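Local coordinates for protein alkylhalidase CmlS (Streptomyces venezuelae, PDB 3I3L) that acts as a flavin-dependent halogenase in chloramphenicol biosynthesis, with its FAD held through a covalent flavin-aspartate bond, at residues A[38-43]-A[77-82]; A[69-74]-A[120-125]. All coordinates share one frame; numbering follows the deposited sequence.

From the N terminus the chain first runs through helix 33-44, which follows the FAD-binding turn after strand 25-29 and carries the first half of contact 1. It then reaches helix 68-76, where contact 2 begins, and only three residues beyond 69-74 the segment 77-82 turns back against 38-43, closing the first loop. Contact 2 closes later, when 120-125 brings strand 122-124 beside helix 68-76. The two loops therefore cross rather than nest. They meet where Leu79 N lies 3.0 Å from Leu74 O, a probable hydrogen bond. Helix 68-76 and the turn after it thus link the nucleotide-binding layer to the nine-stranded mixed sheet.

Contact 1: A[38-43]-A[77-82]; sequences AGLTLH and LGLQEK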
# COMPACT_ATOMS: atom_id res chain seq x y z
N ALA A 38 -9.15 -13.05 1.94
CA ALA A 38 -8.40 -14.33 1.95
C ALA A 38 -9.38 -15.54 1.75
O ALA A 38 -9.11 -16.43 0.96
CB ALA A 38 -7.68 -14.51 3.22
N GLY A 39 -10.51 -15.53 2.45
CA GLY A 39 -11.47 -16.63 2.39
C GLY A 39 -12.14 -16.73 1.02
O GLY A 39 -12.17 -17.81 0.43
N LEU A 40 -12.62 -15.61 0.50
CA LEU A 40 -13.14 -15.55 -0.87
C LEU A 40 -12.14 -16.05 -1.90
O LEU A 40 -12.50 -16.78 -2.82
CB LEU A 40 -13.54 -14.11 -1.25
CG LEU A 40 -14.70 -13.50 -0.48
CD1 LEU A 40 -14.76 -12.00 -0.70
CD2 LEU A 40 -16.06 -14.19 -0.86
N THR A 41 -10.87 -15.67 -1.76
CA THR A 41 -9.89 -16.11 -2.76
C THR A 41 -9.59 -17.61 -2.63
O THR A 41 -9.52 -18.30 -3.63
CB THR A 41 -8.59 -15.26 -2.70
OG1 THR A 41 -8.95 -13.91 -2.86
CG2 THR A 41 -7.60 -15.64 -3.80
N LEU A 42 -9.40 -18.10 -1.39
CA LEU A 42 -9.15 -19.51 -1.11
C LEU A 42 -10.35 -20.41 -1.57
O LEU A 42 -10.15 -21.48 -2.07
CB LEU A 42 -8.94 -19.75 0.38
CG LEU A 42 -7.54 -19.60 0.94
CD1 LEU A 42 -7.58 -19.41 2.49
CD2 LEU A 42 -6.59 -20.74 0.49
N HIS A 43 -11.58 -19.93 -1.39
CA HIS A 43 -12.77 -20.63 -1.88
C HIS A 43 -12.80 -20.73 -3.41
O HIS A 43 -12.97 -21.82 -3.96
CB HIS A 43 -14.02 -19.94 -1.37
CG HIS A 43 -15.26 -20.37 -2.08
ND1 HIS A 43 -16.04 -21.44 -1.63
CD2 HIS A 43 -15.88 -19.87 -3.17
CE1 HIS A 43 -17.07 -21.58 -2.45
NE2 HIS A 43 -17.00 -20.64 -3.39
N LEU A 77 -13.13 -10.79 -7.92
CA LEU A 77 -13.70 -11.77 -7.02
C LEU A 77 -15.23 -11.75 -7.10
O LEU A 77 -15.88 -12.47 -6.34
CB LEU A 77 -13.30 -11.50 -5.56
CG LEU A 77 -11.86 -11.86 -5.14
CD1 LEU A 77 -11.57 -11.29 -3.72
CD2 LEU A 77 -11.64 -13.37 -5.21
N GLY A 78 -15.79 -10.89 -7.96
CA GLY A 78 -17.23 -10.96 -8.28
C GLY A 78 -18.13 -10.06 -7.49
O GLY A 78 -19.36 -10.20 -7.50
N LEU A 79 -17.57 -9.06 -6.85
CA LEU A 79 -18.36 -8.24 -5.98
C LEU A 79 -18.90 -6.93 -6.60
O LEU A 79 -19.55 -6.12 -5.91
CB LEU A 79 -17.54 -7.98 -4.73
CG LEU A 79 -17.50 -9.29 -3.92
CD1 LEU A 79 -16.16 -9.43 -3.31
CD2 LEU A 79 -18.52 -9.24 -2.91
N GLN A 80 -18.62 -6.74 -7.88
CA GLN A 80 -18.94 -5.45 -8.55
C GLN A 80 -20.39 -4.95 -8.39
O GLN A 80 -20.63 -3.77 -8.12
CB GLN A 80 -18.60 -5.47 -10.02
CG GLN A 80 -18.40 -4.11 -10.51
CD GLN A 80 -17.34 -3.38 -9.70
OE1 GLN A 80 -16.16 -3.77 -9.69
NE2 GLN A 80 -17.76 -2.30 -9.04
N GLU A 81 -21.34 -5.85 -8.57
CA GLU A 81 -22.75 -5.48 -8.50
C GLU A 81 -23.13 -5.13 -7.07
O GLU A 81 -23.73 -4.10 -6.86
CB GLU A 81 -23.62 -6.64 -8.98
CG GLU A 81 -23.53 -6.90 -10.46
CD GLU A 81 -24.80 -7.55 -10.96
OE1 GLU A 81 -24.99 -8.77 -10.67
OE2 GLU A 81 -25.61 -6.83 -11.61
N LYS A 82 -22.76 -5.97 -6.09
CA LYS A 82 -23.03 -5.65 -4.69
C LYS A 82 -22.42 -4.29 -4.31
O LYS A 82 -23.05 -3.48 -3.62
CB LYS A 82 -22.60 -6.78 -3.74
CG LYS A 82 -23.74 -7.86 -3.50
CD LYS A 82 -23.40 -8.89 -2.41
CE LYS A 82 -24.01 -8.53 -0.98
NZ LYS A 82 -23.27 -9.13 0.30
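Leu77 and Leu79 meet helix 33-44 through Leu40 and Thr41, in a buried patch without a hydrogen bond across it. Leu40 and Leu79 reach toward each other tip to tip, CD1 of Leu40 lying 3.9 Å from CD1 of Leu79. Leu77 comes across Thr41 at about a right angle: its CD2 lies 3.6 Å from Thr41 OG1, and its CD1 is 4.2 Å from Leu40 CB. One branched leucine end thus touches two successive helix residues.

The hydroxyl of Thr41 can sit against methyl groups because its polar need is met at home. OG1 stands beside its own backbone N (chi1 -56°), where it hydrogen-bonds Val37 O one turn earlier, a common way for threonine to be buried inside a helix.

Between the two leucines, Gly78 ends helix 68-76 in a Schellman motif. Its positive phi of 95° would press a CB against the carbonyl O of Leu77, so glycine suits the turn that lets both leucines face helix 33-44. Leu77 O, just before this turn, accepts a hydrogen bond from Arg141 NH2.

Around these four side chains, Glu137 of helix 127-140 touches both Leu40 and Leu79, while helix 327-347 packs on Thr41 through Val336 and Ala339. On another side of helix 33-44, the side chains of Ala38 and Leu42 pack on strand 25-29, on Ile28 and Val26, so the contact joins the turn between helices 68-76 and 80-86 to the first helix of the FAD-binding fold.

Contact 2: A[69-74]-A[120-125]; sequences GTMSIL and DHAVQV
Helix 68-76 packs by a single methionine against strand 122-124, an element of the mixed sheet beside the flavin-binding region. Met71 points toward the strand and carries nearly all of the helix's share. Its CG lies over Ala122, 4.0 Å from Ala122 CA and 4.1 Å from Ala122 CB, and the small alanine lets the thioether chain come close to the strand backbone. Farther along, SD is 3.7 Å from Val123 CG2.

The methionine chain is bent at both outer torsions: chi2 (-77°) lays the CG-SD bond along the strand from Ala122 to Val123, and chi3 (90°) turns CE back toward its own helix, with Val123 CG2 still 4.1 Å from Met71 CE. Val123 answers with CG2, held between its backbone N and carbonyl carbon; the two side chains cross obliquely. Such a flexible, unbranched apolar chain suits the uneven surface made by a bare methyl next to a branched residue. Cut back to an alanine here, the helix is likely to lose its reach to the strand, with a gap beside Ala122 and Val123 CG2 left without its sulfur neighbour.

Just before the strand, His121 ND1 donates a hydrogen bond to Asp120 OD1 (2.9 Å). The carboxylate oxygen lies close to the imidazole plane but is met from above its own carboxylate plane, and the bond fixes the ring against the carboxylate of the residue before it.

Leu66 also touches Met71, while Lys91 and Leu66 are backbone hydrogen-bond partners of Ala122 and Val123 respectively. The side chain of Met71 is about 9 Å from the bound FAD, so the methionine does not touch the cofactor, and this is apolar helix-on-strand packing near the flavin site, consistent with the layered FAD-binding fold of flavin-dependent halogenases.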
# COMPACT_ATOMS: atom_id res chain seq x y z
N GLY A 69 -6.67 -0.23 -6.56
CA GLY A 69 -6.11 -1.60 -6.59
C GLY A 69 -6.99 -2.59 -5.84
O GLY A 69 -7.08 -3.76 -6.21
N THR A 70 -7.64 -2.13 -4.78
CA THR A 70 -8.53 -2.97 -4.00
C THR A 70 -9.88 -3.19 -4.70
O THR A 70 -10.44 -4.29 -4.60
CB THR A 70 -8.80 -2.34 -2.61
OG1 THR A 70 -7.59 -2.36 -1.84
CG2 THR A 70 -9.92 -3.07 -1.85
N MET A 71 -10.39 -2.16 -5.40
CA MET A 71 -11.63 -2.31 -6.19
C MET A 71 -11.38 -3.32 -7.31
O MET A 71 -12.24 -4.12 -7.60
CB MET A 71 -12.11 -0.99 -6.81
CG MET A 71 -11.99 0.24 -5.88
SD MET A 71 -13.28 0.27 -4.64
CE MET A 71 -12.58 -0.62 -3.35
N SER A 72 -10.21 -3.26 -7.92
CA SER A 72 -9.85 -4.20 -8.95
C SER A 72 -9.95 -5.64 -8.39
O SER A 72 -10.44 -6.54 -9.07
CB SER A 72 -8.45 -3.91 -9.45
OG SER A 72 -8.04 -4.93 -10.29
N ILE A 73 -9.49 -5.84 -7.16
CA ILE A 73 -9.46 -7.17 -6.59
C ILE A 73 -10.87 -7.63 -6.31
O ILE A 73 -11.25 -8.75 -6.67
CB ILE A 73 -8.63 -7.23 -5.28
CG1 ILE A 73 -7.11 -7.20 -5.59
CG2 ILE A 73 -8.96 -8.56 -4.49
CD1 ILE A 73 -6.24 -7.03 -4.36
N LEU A 74 -11.65 -6.77 -5.68
CA LEU A 74 -13.02 -7.08 -5.39
C LEU A 74 -13.83 -7.35 -6.69
O LEU A 74 -14.71 -8.17 -6.73
CB LEU A 74 -13.64 -5.93 -4.60
CG LEU A 74 -13.09 -5.73 -3.17
CD1 LEU A 74 -13.77 -4.56 -2.48
CD2 LEU A 74 -13.27 -6.98 -2.38
N ASP A 120 -10.00 3.71 -12.08
CA ASP A 120 -9.57 5.08 -12.29
C ASP A 120 -9.99 5.89 -11.06
O ASP A 120 -9.78 7.10 -11.01
CB ASP A 120 -10.35 5.61 -13.49
CG ASP A 120 -11.83 5.31 -13.35
OD1 ASP A 120 -12.58 6.20 -12.93
OD2 ASP A 120 -12.23 4.13 -13.57
N HIS A 121 -10.66 5.23 -10.12
CA HIS A 121 -11.12 5.85 -8.91
C HIS A 121 -11.23 4.77 -7.80
O HIS A 121 -10.99 3.57 -8.05
CB HIS A 121 -12.48 6.47 -9.16
CG HIS A 121 -13.53 5.43 -9.38
ND1 HIS A 121 -13.72 4.82 -10.61
CD2 HIS A 121 -14.38 4.83 -8.52
CE1 HIS A 121 -14.67 3.90 -10.50
NE2 HIS A 121 -15.08 3.89 -9.24
N ALA A 122 -11.50 5.21 -6.57
CA ALA A 122 -11.89 4.27 -5.55
C ALA A 122 -13.02 4.91 -4.81
O ALA A 122 -13.74 5.75 -5.38
CB ALA A 122 -10.71 3.86 -4.59
N VAL A 123 -13.20 4.54 -3.55
CA VAL A 123 -14.36 5.05 -2.83
C VAL A 123 -13.99 5.27 -1.39
O VAL A 123 -12.90 4.85 -0.94
CB VAL A 123 -15.48 3.99 -2.84
CG1 VAL A 123 -16.05 3.82 -4.26
CG2 VAL A 123 -14.93 2.63 -2.29
N GLN A 124 -14.89 5.92 -0.68
CA GLN A 124 -14.75 6.11 0.75
C GLN A 124 -15.89 5.29 1.39
O GLN A 124 -16.97 5.22 0.80
CB GLN A 124 -14.92 7.60 1.10
CG GLN A 124 -14.32 8.59 0.07
CD GLN A 124 -12.83 8.74 0.26
OE1 GLN A 124 -12.23 9.74 -0.16
NE2 GLN A 124 -12.22 7.79 0.94
N VAL A 125 -15.65 4.65 2.54
CA VAL A 125 -16.67 3.80 3.13
C VAL A 125 -16.80 3.98 4.62
O VAL A 125 -15.88 4.44 5.31
CB VAL A 125 -16.45 2.27 2.83
CG1 VAL A 125 -16.21 2.04 1.30
CG2 VAL A 125 -15.24 1.75 3.63